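Local atomic coordinates of RNA-dependent RNA Polymerase (PDB entry 6TZ0), a protein that catalyses RNA-directed RNA synthesis, transcribing the double-stranded viral genome into plus strands and probably also making the complementary minus strands during replication. Residues A405-G410 / Y511-N516; S500-T505 / Q607-E612; S391-Y396 / K560-T565. All coordinates share one frame; numbering follows the deposited sequence.

Interaction 1 of 3, residues A405-G410 / Y511-N516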
loop_
_atom_site.group_PDB
_atom_site.type_symbol
_atom_site.label_atom_id
_atom_site.label_comp_id
_atom_site.label_asym_id
_atom_site.label_seq_id
_atom_site.Cartn_x
_atom_site.Cartn_y
_atom_site.Cartn_z
ATOM N N ALA A 405 -7.386 11.386 -21.987
ATOM C CA ALA A 405 -8.483 10.577 -22.514
ATOM C C ALA A 405 -8.087 9.842 -23.786
ATOM O O ALA A 405 -8.479 8.682 -23.978
ATOM C CB ALA A 405 -9.708 11.452 -22.760
ATOM N N LYS A 406 -7.280 10.485 -24.635
ATOM C CA LYS A 406 -6.716 9.814 -25.801
ATOM C C LYS A 406 -5.820 8.649 -25.394
ATOM O O LYS A 406 -5.806 7.611 -26.063
ATOM C CB LYS A 406 -5.950 10.836 -26.644
ATOM C CG LYS A 406 -5.405 10.346 -27.982
ATOM C CD LYS A 406 -3.916 10.022 -27.919
ATOM C CE LYS A 406 -3.385 9.620 -29.279
ATOM N NZ LYS A 406 -1.943 9.259 -29.224
ATOM N N ARG A 407 -5.073 8.799 -24.298
ATOM C CA ARG A 407 -4.229 7.703 -23.826
ATOM C C ARG A 407 -5.053 6.571 -23.220
ATOM O O ARG A 407 -4.704 5.396 -23.369
ATOM C CB ARG A 407 -3.217 8.228 -22.812
ATOM C CG ARG A 407 -2.125 9.067 -23.418
ATOM C CD ARG A 407 -1.209 9.610 -22.349
ATOM N NE ARG A 407 -0.171 10.453 -22.927
ATOM C CZ ARG A 407 1.022 10.010 -23.298
ATOM N NH1 ARG A 407 1.331 8.735 -23.134
ATOM N NH2 ARG A 407 1.910 10.840 -23.825
ATOM N N VAL A 408 -6.139 6.910 -22.524
ATOM C CA VAL A 408 -6.985 5.915 -21.870
ATOM C C VAL A 408 -7.759 5.096 -22.898
ATOM O O VAL A 408 -7.996 3.897 -22.696
ATOM C CB VAL A 408 -7.893 6.630 -20.842
ATOM C CG1 VAL A 408 -9.050 5.779 -20.368
ATOM C CG2 VAL A 408 -7.081 7.006 -19.624
ATOM N N ASN A 409 -8.099 5.698 -24.044
ATOM C CA ASN A 409 -8.831 4.973 -25.082
ATOM C C ASN A 409 -8.030 3.826 -25.692
ATOM O O ASN A 409 -8.621 2.889 -26.237
ATOM C CB ASN A 409 -9.261 5.930 -26.187
ATOM C CG ASN A 409 -10.345 6.872 -25.747
ATOM O OD1 ASN A 409 -11.252 6.489 -25.014
ATOM N ND2 ASN A 409 -10.272 8.111 -26.206
ATOM N N GLY A 410 -6.705 3.864 -25.607
ATOM C CA GLY A 410 -5.894 2.836 -26.224
ATOM C C GLY A 410 -5.394 1.763 -25.280
ATOM O O GLY A 410 -4.363 1.138 -25.539
ATOM N N TYR A 511 1.632 11.352 -15.262
ATOM C CA TYR A 511 3.065 11.284 -15.002
ATOM C C TYR A 511 3.885 11.328 -16.279
ATOM O O TYR A 511 5.047 11.739 -16.241
ATOM C CB TYR A 511 3.438 10.012 -14.248
ATOM C CG TYR A 511 2.813 9.853 -12.891
ATOM C CD1 TYR A 511 3.074 10.757 -11.885
ATOM C CD2 TYR A 511 2.052 8.738 -12.584
ATOM C CE1 TYR A 511 2.532 10.603 -10.635
ATOM C CE2 TYR A 511 1.512 8.572 -11.331
ATOM C CZ TYR A 511 1.757 9.512 -10.362
ATOM O OH TYR A 511 1.231 9.362 -9.109
ATOM N N ASP A 512 3.313 10.916 -17.401
ATOM C CA ASP A 512 3.990 10.958 -18.685
ATOM C C ASP A 512 3.836 12.295 -19.387
ATOM O O ASP A 512 4.274 12.432 -20.531
ATOM C CB ASP A 512 3.460 9.848 -19.588
ATOM C CG ASP A 512 3.787 8.473 -19.063
ATOM O OD1 ASP A 512 4.817 8.328 -18.374
ATOM O OD2 ASP A 512 3.010 7.535 -19.334
ATOM N N LEU A 513 3.227 13.279 -18.737
ATOM C CA LEU A 513 2.946 14.556 -19.363
ATOM C C LEU A 513 3.609 15.726 -18.658
ATOM O O LEU A 513 3.536 16.850 -19.159
ATOM C CB LEU A 513 1.433 14.790 -19.415
ATOM C CG LEU A 513 0.621 13.762 -20.191
ATOM C CD1 LEU A 513 -0.833 14.106 -20.078
ATOM C CD2 LEU A 513 1.046 13.722 -21.635
ATOM N N ASN A 514 4.245 15.493 -17.515
ATOM C CA ASN A 514 4.923 16.533 -16.762
ATOM C C ASN A 514 6.266 16.003 -16.290
ATOM O O ASN A 514 6.653 14.867 -16.574
ATOM C CB ASN A 514 4.113 16.983 -15.544
ATOM C CG ASN A 514 2.863 17.700 -15.909
ATOM O OD1 ASN A 514 1.766 17.268 -15.569
ATOM N ND2 ASN A 514 3.011 18.817 -16.606
ATOM N N ASP A 515 6.963 16.847 -15.530
ATOM C CA ASP A 515 8.205 16.488 -14.864
ATOM C C ASP A 515 8.154 16.801 -13.375
ATOM O O ASP A 515 9.202 16.976 -12.750
ATOM C CB ASP A 515 9.389 17.203 -15.513
ATOM C CG ASP A 515 9.197 18.711 -15.583
ATOM O OD1 ASP A 515 8.082 19.202 -15.304
ATOM O OD2 ASP A 515 10.175 19.415 -15.906
ATOM N N ASN A 516 6.965 16.890 -12.792
ATOM C CA ASN A 516 6.833 17.288 -11.399
ATOM C C ASN A 516 6.353 16.149 -10.503
ATOM O O ASN A 516 5.568 16.364 -9.579
ATOM C CB ASN A 516 5.942 18.525 -11.281
ATOM C CG ASN A 516 4.596 18.358 -11.922
ATOM O OD1 ASN A 516 4.226 17.273 -12.345
ATOM N ND2 ASN A 516 3.858 19.457 -12.026
#

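Interaction 2 of 3, residues S500-T505 / Q607-E612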
loop_
_atom_site.group_PDB
_atom_site.type_symbol
_atom_site.label_atom_id
_atom_site.label_comp_id
_atom_site.label_asym_id
_atom_site.label_seq_id
_atom_site.Cartn_x
_atom_site.Cartn_y
_atom_site.Cartn_z
ATOM N N SER A 500 -11.750 1.336 -7.470
ATOM C CA SER A 500 -10.717 2.356 -7.491
ATOM C C SER A 500 -9.698 2.154 -8.601
ATOM O O SER A 500 -8.642 2.790 -8.566
ATOM C CB SER A 500 -10.005 2.390 -6.142
ATOM O OG SER A 500 -9.323 1.175 -5.903
ATOM N N PHE A 501 -9.981 1.301 -9.581
ATOM C CA PHE A 501 -8.956 0.978 -10.563
ATOM C C PHE A 501 -8.957 1.961 -11.726
ATOM O O PHE A 501 -7.890 2.361 -12.203
ATOM C CB PHE A 501 -9.132 -0.451 -11.058
ATOM C CG PHE A 501 -8.050 -0.896 -11.981
ATOM C CD1 PHE A 501 -6.772 -1.113 -11.501
ATOM C CD2 PHE A 501 -8.308 -1.114 -13.321
ATOM C CE1 PHE A 501 -5.769 -1.522 -12.342
ATOM C CE2 PHE A 501 -7.308 -1.521 -14.163
ATOM C CZ PHE A 501 -6.037 -1.727 -13.674
ATOM N N MET A 502 -10.132 2.353 -12.203
ATOM C CA MET A 502 -10.192 3.342 -13.276
ATOM C C MET A 502 -9.809 4.764 -12.846
ATOM O O MET A 502 -9.178 5.457 -13.664
ATOM C CB MET A 502 -11.575 3.284 -13.944
ATOM C CG MET A 502 -11.738 4.164 -15.179
ATOM S SD MET A 502 -10.611 3.806 -16.534
ATOM C CE MET A 502 -11.348 2.330 -17.209
ATOM N N PRO A 503 -10.121 5.267 -11.629
ATOM C CA PRO A 503 -9.465 6.520 -11.200
ATOM C C PRO A 503 -7.947 6.441 -11.131
ATOM O O PRO A 503 -7.265 7.412 -11.486
ATOM C CB PRO A 503 -10.085 6.775 -9.823
ATOM C CG PRO A 503 -11.402 6.183 -9.915
ATOM C CD PRO A 503 -11.258 4.961 -10.733
ATOM N N TYR A 504 -7.406 5.296 -10.708
ATOM C CA TYR A 504 -5.965 5.077 -10.735
ATOM C C TYR A 504 -5.416 5.098 -12.153
ATOM O O TYR A 504 -4.369 5.700 -12.410
ATOM C CB TYR A 504 -5.628 3.749 -10.055
ATOM C CG TYR A 504 -4.207 3.301 -10.282
ATOM C CD1 TYR A 504 -3.146 3.960 -9.687
ATOM C CD2 TYR A 504 -3.930 2.218 -11.102
ATOM C CE1 TYR A 504 -1.850 3.554 -9.902
ATOM C CE2 TYR A 504 -2.641 1.811 -11.332
ATOM C CZ TYR A 504 -1.605 2.481 -10.725
ATOM O OH TYR A 504 -0.316 2.070 -10.944
ATOM N N THR A 505 -6.112 4.452 -13.083
ATOM C CA THR A 505 -5.650 4.383 -14.464
ATOM C C THR A 505 -5.685 5.754 -15.126
ATOM O O THR A 505 -4.792 6.097 -15.907
ATOM C CB THR A 505 -6.512 3.377 -15.223
ATOM O OG1 THR A 505 -6.424 2.106 -14.572
ATOM C CG2 THR A 505 -6.064 3.225 -16.657
ATOM N N GLN A 607 -19.398 5.563 -16.263
ATOM C CA GLN A 607 -20.306 4.875 -15.348
ATOM C C GLN A 607 -19.571 4.364 -14.118
ATOM O O GLN A 607 -20.042 4.537 -12.986
ATOM C CB GLN A 607 -20.987 3.703 -16.047
ATOM C CG GLN A 607 -21.925 4.072 -17.150
ATOM C CD GLN A 607 -22.496 2.862 -17.830
ATOM O OE1 GLN A 607 -22.249 1.737 -17.420
ATOM N NE2 GLN A 607 -23.216 3.080 -18.912
ATOM N N ALA A 608 -18.411 3.731 -14.326
ATOM C CA ALA A 608 -17.642 3.192 -13.205
ATOM C C ALA A 608 -17.125 4.295 -12.294
ATOM O O ALA A 608 -17.207 4.180 -11.066
ATOM C CB ALA A 608 -16.480 2.349 -13.719
ATOM N N CYS A 609 -16.617 5.380 -12.875
ATOM C CA CYS A 609 -16.081 6.470 -12.071
ATOM C C CYS A 609 -17.178 7.218 -11.331
ATOM O O CYS A 609 -16.986 7.613 -10.178
ATOM C CB CYS A 609 -15.277 7.420 -12.950
ATOM S SG CYS A 609 -13.776 6.686 -13.581
ATOM N N ALA A 610 -18.347 7.390 -11.952
ATOM C CA ALA A 610 -19.437 8.072 -11.269
ATOM C C ALA A 610 -20.016 7.214 -10.154
ATOM O O ALA A 610 -20.374 7.733 -9.090
ATOM C CB ALA A 610 -20.520 8.448 -12.270
ATOM N N LEU A 611 -20.094 5.898 -10.368
ATOM C CA LEU A 611 -20.603 5.020 -9.326
ATOM C C LEU A 611 -19.619 4.894 -8.176
ATOM O O LEU A 611 -20.036 4.734 -7.025
ATOM C CB LEU A 611 -20.942 3.655 -9.924
ATOM C CG LEU A 611 -21.745 2.654 -9.094
ATOM C CD1 LEU A 611 -22.679 1.889 -9.993
ATOM C CD2 LEU A 611 -20.851 1.674 -8.371
ATOM N N GLU A 612 -18.321 4.973 -8.455
ATOM C CA GLU A 612 -17.358 4.987 -7.364
ATOM C C GLU A 612 -17.412 6.301 -6.598
ATOM O O GLU A 612 -17.389 6.299 -5.364
ATOM C CB GLU A 612 -15.953 4.720 -7.900
ATOM C CG GLU A 612 -14.907 4.486 -6.829
ATOM C CD GLU A 612 -14.224 5.761 -6.385
ATOM O OE1 GLU A 612 -14.075 6.673 -7.220
ATOM O OE2 GLU A 612 -13.877 5.868 -5.194
#

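Interaction 3 of 3, residues S391-Y396 / K560-T565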
loop_
_atom_site.group_PDB
_atom_site.type_symbol
_atom_site.label_atom_id
_atom_site.label_comp_id
_atom_site.label_asym_id
_atom_site.label_seq_id
_atom_site.Cartn_x
_atom_site.Cartn_y
_atom_site.Cartn_z
ATOM N N SER A 391 -11.281 25.513 -8.053
ATOM C CA SER A 391 -11.094 26.234 -9.303
ATOM C C SER A 391 -9.614 26.413 -9.619
ATOM O O SER A 391 -9.203 26.297 -10.777
ATOM C CB SER A 391 -11.807 27.579 -9.217
ATOM O OG SER A 391 -11.682 28.305 -10.420
ATOM N N ILE A 392 -8.795 26.619 -8.590
ATOM C CA ILE A 392 -7.367 26.836 -8.779
ATOM C C ILE A 392 -6.664 25.544 -9.184
ATOM O O ILE A 392 -5.789 25.549 -10.057
ATOM C CB ILE A 392 -6.776 27.462 -7.504
ATOM C CG1 ILE A 392 -7.300 28.886 -7.360
ATOM C CG2 ILE A 392 -5.281 27.492 -7.544
ATOM C CD1 ILE A 392 -7.053 29.501 -6.029
ATOM N N ALA A 393 -7.051 24.414 -8.589
ATOM C CA ALA A 393 -6.486 23.138 -9.018
ATOM C C ALA A 393 -6.965 22.751 -10.413
ATOM O O ALA A 393 -6.184 22.237 -11.228
ATOM C CB ALA A 393 -6.832 22.043 -8.015
ATOM N N GLN A 394 -8.239 23.006 -10.719
ATOM C CA GLN A 394 -8.749 22.632 -12.027
ATOM C C GLN A 394 -8.246 23.531 -13.143
ATOM O O GLN A 394 -8.211 23.074 -14.284
ATOM C CB GLN A 394 -10.272 22.607 -12.032
ATOM C CG GLN A 394 -10.843 21.453 -11.256
ATOM C CD GLN A 394 -10.316 20.126 -11.740
ATOM O OE1 GLN A 394 -9.610 19.431 -11.017
ATOM N NE2 GLN A 394 -10.620 19.785 -12.981
ATOM N N SER A 395 -7.819 24.761 -12.842
ATOM C CA SER A 395 -7.262 25.625 -13.879
ATOM C C SER A 395 -5.973 25.062 -14.459
ATOM O O SER A 395 -5.670 25.289 -15.634
ATOM C CB SER A 395 -7.021 27.024 -13.325
ATOM O OG SER A 395 -5.986 27.016 -12.365
ATOM N N TYR A 396 -5.222 24.303 -13.671
ATOM C CA TYR A 396 -4.058 23.604 -14.188
ATOM C C TYR A 396 -4.396 22.207 -14.683
ATOM O O TYR A 396 -3.864 21.778 -15.710
ATOM C CB TYR A 396 -2.974 23.531 -13.117
ATOM C CG TYR A 396 -1.721 22.840 -13.575
ATOM C CD1 TYR A 396 -0.859 23.445 -14.479
ATOM C CD2 TYR A 396 -1.394 21.584 -13.094
ATOM C CE1 TYR A 396 0.290 22.811 -14.895
ATOM C CE2 TYR A 396 -0.253 20.947 -13.500
ATOM C CZ TYR A 396 0.589 21.561 -14.398
ATOM O OH TYR A 396 1.730 20.916 -14.802
ATOM N N LYS A 560 -11.691 14.857 -1.559
ATOM C CA LYS A 560 -11.739 13.807 -2.571
ATOM C C LYS A 560 -12.488 14.267 -3.816
ATOM O O LYS A 560 -12.144 13.869 -4.939
ATOM C CB LYS A 560 -12.390 12.563 -1.968
ATOM C CG LYS A 560 -12.612 11.418 -2.924
ATOM C CD LYS A 560 -11.328 10.751 -3.328
ATOM C CE LYS A 560 -11.596 9.752 -4.429
ATOM N NZ LYS A 560 -12.562 8.723 -3.992
ATOM N N ASP A 561 -13.476 15.146 -3.641
ATOM C CA ASP A 561 -14.242 15.626 -4.788
ATOM C C ASP A 561 -13.412 16.473 -5.762
ATOM O O ASP A 561 -13.765 16.536 -6.942
ATOM C CB ASP A 561 -15.449 16.412 -4.288
ATOM C CG ASP A 561 -16.606 16.382 -5.259
ATOM O OD1 ASP A 561 -16.485 15.752 -6.327
ATOM O OD2 ASP A 561 -17.656 16.971 -4.941
ATOM N N ILE A 562 -12.295 17.067 -5.317
ATOM C CA ILE A 562 -11.432 17.849 -6.211
ATOM C C ILE A 562 -10.797 16.949 -7.268
ATOM O O ILE A 562 -10.796 17.264 -8.463
ATOM C CB ILE A 562 -10.357 18.606 -5.409
ATOM C CG1 ILE A 562 -10.986 19.622 -4.462
ATOM C CG2 ILE A 562 -9.381 19.321 -6.330
ATOM C CD1 ILE A 562 -10.008 20.275 -3.533
ATOM N N TYR A 563 -10.249 15.813 -6.838
ATOM C CA TYR A 563 -9.736 14.814 -7.766
ATOM C C TYR A 563 -10.863 14.152 -8.547
ATOM O O TYR A 563 -10.661 13.750 -9.700
ATOM C CB TYR A 563 -8.931 13.783 -6.977
ATOM C CG TYR A 563 -8.218 12.705 -7.763
ATOM C CD1 TYR A 563 -7.033 12.976 -8.429
ATOM C CD2 TYR A 563 -8.707 11.407 -7.801
ATOM C CE1 TYR A 563 -6.370 11.992 -9.129
ATOM C CE2 TYR A 563 -8.047 10.421 -8.503
ATOM C CZ TYR A 563 -6.883 10.722 -9.166
ATOM O OH TYR A 563 -6.227 9.743 -9.864
ATOM N N ASN A 564 -12.051 14.036 -7.937
ATOM C CA ASN A 564 -13.185 13.443 -8.640
ATOM C C ASN A 564 -13.632 14.279 -9.832
ATOM O O ASN A 564 -14.087 13.717 -10.827
ATOM C CB ASN A 564 -14.368 13.234 -7.700
ATOM C CG ASN A 564 -14.149 12.111 -6.728
ATOM O OD1 ASN A 564 -13.524 11.108 -7.057
ATOM N ND2 ASN A 564 -14.697 12.249 -5.534
ATOM N N THR A 565 -13.515 15.609 -9.750
ATOM C CA THR A 565 -13.842 16.456 -10.901
ATOM C C THR A 565 -12.914 16.191 -12.079
ATOM O O THR A 565 -13.363 16.129 -13.229
ATOM C CB THR A 565 -13.766 17.935 -10.535
ATOM O OG1 THR A 565 -12.448 18.242 -10.075
ATOM C CG2 THR A 565 -14.750 18.275 -9.472
#

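Interaction 1 of 3, residues A405-G410 / Y511-N516
Arg407, on the last turn of helix 401-409, reaches Asp512 and Leu513, and its side chain carries the whole contact from the helix side. The two backbones stay well apart, with Arg407 CA and Asp512 CA still separated by 10.2 Å. From CB, which points toward the loop, CG leaves beside the backbone N and anti to the carbonyl carbon (chi1 -72°), and the chain then runs fully extended to NE. CB and CG only cover distance; CD comes to 4.7 Å from Leu513 CD2, and contact proper begins at NE, 3.7 Å from Leu513 CD2. This methyl sits obliquely to the guanidinium and is equally near the far nitrogen, with Arg407 NH2 also 3.7 Å from Leu513 CD2. The two side chains run antiparallel alongside each other. Both segments belong to the central polymerase domain, where the loop of 511-516 follows helix 501-508 and lies beside helix 401-409, with Leu513 also packing on Glu403 and Ile404. At the tip, NH1 approaches Asp512, whose CB stands over one guanidinium face near its rim, 4.3 Å from Arg407 NH1. The carboxylate gives a charge attraction without a salt bridge: Asp512 OD2 is 4.3 Å from Arg407 NH1, but the oxygen stands off the guanidinium plane, where the N-H groups are not aimed. A second, weak electrostatic partner is Glu403, whose OE2 forms a long ion pair with Arg407 NE, so the guanidinium probably feels negative charge from its own helix as well as from the loop.

Interaction 2 of 3, residues S500-T505 / Q607-E612
Cys609 of helix 604-614 directs its thiol at helix 501-508, where Met502 and Pro503 receive it. With SG anti to the carbonyl carbon (chi1 -68°), the sulfur lies 3.6 Å from Met502 CG and 4.2 Å from Pro503 CD, touching the base of the methionine rather than its thioether. Bends at chi2 and chi3 carry SD and CE of Met502 off from the partner helix. One turn on from Cys609, Glu612 comes to the neighbouring corner of the same edge of the proline ring: Glu612 OE1 is 3.8 Å from Pro503 CG, beside the sulfur at CD, and the two side chains cross obliquely. The carboxylate simply packs on a ring carbon here; its charge is met elsewhere, by a salt bridge from Glu612 OE2 to Arg641. The contact is buried and purely van der Waals. The short helix segments cross steeply, at -113°, with axes 9.5 Å apart, so only a few residues meet. Around them, Phe501 turns to Trp417 and Phe420 of helix 413-422, while Pro503 O accepts a hydrogen bond from Tyr563 OH of helix 557-573.

Interaction 3 of 3, residues S391-Y396 / K560-T565
Helix 557-573, which comes after the strand 541-548 that carries the magnesium-binding Asp547, packs here against helix 389-397 through Ile562 and Thr565 on one side and Ala393 and Gln394 on the other. This is helix packing away from the metal site. The short axes run in roughly the same direction, crossing at -29° with a closest approach of 10.1 Å. The backbones come nearest at the small Ala393, whose CA lies 7.8 Å from the CA of Ile562. The apolar part is one methyl pair: Ala393 CB lies 4.1 Å from Ile562 CG2, the branch that stands anti to the backbone N. Asp547, with Asp680 and Asp681 between strands 672-677 and 682-687, is consistent with a polymerase palm, and helix 557-573 follows the first strand of that sheet. On this flank Asp561, next to Ile562, packs on Leu541 of a chain of Viral structural protein 4. The polar part lies a step further along the helices. Gln394 bends at chi2 (-56°), which lays its amide slantwise over Thr565. In Thr565, chi1 of 59° places OG1 between the backbone N and the carbonyl carbon, where the hydroxyl donates within its own helix to Ile562 O. Gln394 OE1 lies close to both ends of that bond, 3.2 Å from the donor Thr565 OG1 and 3.6 Å from the acceptor Ile562 O, in a close polar contact that is not a hydrogen bond. Gln394 further leans on Phe566 and Asp569, while Tyr385, in the loop before helix 389-397, is touched by both Ile562 and Thr565.

All three interactions lie in the central polymerase domain, on the same side of the chain's centre, with their centres about 17 Å (1 to 2, 1 to 3) and about 16 Å (2 to 3) apart. Along the chain the segments come in the order 391-396, 405-410, 500-505, 511-516, 560-565, 607-612. Interaction 1 is thus nested within the loop closed by interaction 3, whereas interaction 2 crosses both. Successive helices 389-397 and 401-409 supply interactions 3 and 1, which touch where Asn514 packs on Tyr396. Tyr563-Pro503 hydrogen bonding and a long, weak Lys560-Glu612 ion pair join interactions 2 and 3. The interleaving brings helices and a loop distant in sequence together, away from the nucleotide- and magnesium-binding sites.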